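Local coordinates for NudC domain-containing protein 2 (Mus musculus, PDB 2RH0), which may regulate the LIS1/dynein pathway by stabilising LIS1 together with the Hsp90 chaperone, at residues L121-F124 and Q125-N128. Sequence-based numbering, arbitrary orientation. Where two conformers were deposited one is given.
Sequences LERF and QKEN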
# COMPACT_ATOMS: atom_id res chain seq x y z
N LEU A 121 -11.59 0.15 -13.75
CA LEU A 121 -10.56 0.76 -14.56
C LEU A 121 -9.61 -0.25 -15.17
O LEU A 121 -9.27 -0.12 -16.34
CB LEU A 121 -9.74 1.72 -13.73
CG LEU A 121 -8.48 2.27 -14.40
CD1 LEU A 121 -8.87 3.13 -15.64
CD2 LEU A 121 -7.70 3.05 -13.37
N GLU A 122 -9.13 -1.21 -14.38
CA GLU A 122 -8.28 -2.28 -14.89
C GLU A 122 -8.98 -2.97 -16.05
O GLU A 122 -8.39 -3.30 -17.06
CB GLU A 122 -8.01 -3.32 -13.78
CG GLU A 122 -6.89 -4.32 -14.09
CD GLU A 122 -6.82 -5.49 -13.08
OE1 GLU A 122 -7.30 -5.33 -11.94
OE2 GLU A 122 -6.26 -6.55 -13.42
N ARG A 123 -10.26 -3.21 -15.88
CA ARG A 123 -11.08 -3.91 -16.87
C ARG A 123 -11.26 -3.04 -18.12
O ARG A 123 -11.20 -3.53 -19.23
CB ARG A 123 -12.44 -4.19 -16.26
CG ARG A 123 -13.35 -5.05 -17.12
CD ARG A 123 -12.78 -6.47 -17.16
NE ARG A 123 -12.69 -7.03 -18.51
CZ ARG A 123 -12.44 -8.31 -18.77
NH1 ARG A 123 -12.27 -9.17 -17.77
NH2 ARG A 123 -12.38 -8.72 -20.03
N PHE A 124 -11.48 -1.75 -17.91
CA PHE A 124 -11.65 -0.81 -18.99
C PHE A 124 -10.35 -0.80 -19.83
O PHE A 124 -10.39 -0.90 -21.05
CB PHE A 124 -11.98 0.60 -18.43
CG PHE A 124 -12.46 1.56 -19.47
CD1 PHE A 124 -13.72 1.41 -20.04
CD2 PHE A 124 -11.65 2.59 -19.92
CE1 PHE A 124 -14.16 2.28 -21.03
CE2 PHE A 124 -12.09 3.45 -20.89
CZ PHE A 124 -13.35 3.30 -21.45
N GLN A 125 -9.20 -0.71 -19.17
CA GLN A 125 -7.93 -0.73 -19.85
C GLN A 125 -7.73 -2.02 -20.62
O GLN A 125 -7.28 -1.98 -21.75
CB GLN A 125 -6.78 -0.51 -18.83
CG GLN A 125 -6.78 0.95 -18.31
CD GLN A 125 -5.90 1.22 -17.08
OE1 GLN A 125 -5.61 0.32 -16.29
NE2 GLN A 125 -5.53 2.48 -16.90
N LYS A 126 -8.05 -3.15 -20.03
CA LYS A 126 -7.94 -4.44 -20.71
C LYS A 126 -8.88 -4.57 -21.95
O LYS A 126 -8.54 -5.21 -22.95
CB LYS A 126 -8.24 -5.55 -19.72
CG LYS A 126 -7.89 -6.92 -20.17
CD LYS A 126 -8.65 -7.97 -19.37
CE LYS A 126 -8.34 -9.36 -19.91
NZ LYS A 126 -9.16 -10.43 -19.27
N GLU A 127 -10.07 -3.97 -21.88
CA GLU A 127 -11.03 -4.07 -23.00
C GLU A 127 -10.79 -3.04 -24.10
O GLU A 127 -11.36 -3.13 -25.18
CB GLU A 127 -12.47 -4.01 -22.45
CG GLU A 127 -12.78 -5.30 -21.67
CD GLU A 127 -14.17 -5.38 -21.02
OE1 GLU A 127 -14.83 -4.32 -20.85
OE2 GLU A 127 -14.58 -6.53 -20.65
N ASN A 128 -9.93 -2.05 -23.81
CA ASN A 128 -9.60 -1.00 -24.74
C ASN A 128 -8.07 -0.82 -24.79
O ASN A 128 -7.58 0.26 -24.47
CB ASN A 128 -10.27 0.28 -24.29
CG ASN A 128 -11.74 0.10 -24.16
OD1 ASN A 128 -12.23 -0.22 -23.07
ND2 ASN A 128 -12.47 0.27 -25.25
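The last turns of helix 109-127, where it runs out into the C-terminal tail, carry an i to i+4 salt bridge between Arg123 and Glu127 beside the backbone ladder. That ladder is regular at first: Gln125 N gives a nearly straight bond to Leu121 O (2.9 Å, 169° at the hydrogen), and Lys126 N reaches Glu122 O at 3.0 Å. One step on, Glu127 N still bonds to Arg123 O, though more bent, and the bond from Asn128 N to Phe124 O is weak, as the chain leaves helical geometry at Asn128. In the salt bridge, Arg123 NE lies 2.9 Å from Glu127 OE2. The hydrogen bond within it is weak, bent to 123°. The guanidinium and carboxylate planes are turned 65° apart. Bends at chi2 and chi3 carry the arginine head toward the helix end. There Lys126 CD sits over one guanidinium face, 3.9 Å from Arg123 CZ. The extended lysine chain also leaves its NZ 3.7 Å from Arg123 NH1, a like-charge approach that the nearby carboxylate of Glu127 probably softens. Elsewhere round the helix, the extended side chain of Gln125 crosses that of Leu121 at a slant, with Gln125 NE2 3.6 Å from Leu121 CD1, while the side chain of Asn128 lies over one face of the Phe124 ring. Phe133 of the tail touches Phe124 and Gln125. The second subunit meets the helix through its Trp110, against Leu121 and Gln125, and through its Leu22, in the turn between its strands 16-20 and 24-30, whose backbone N hydrogen-bonds to Glu122 OE1.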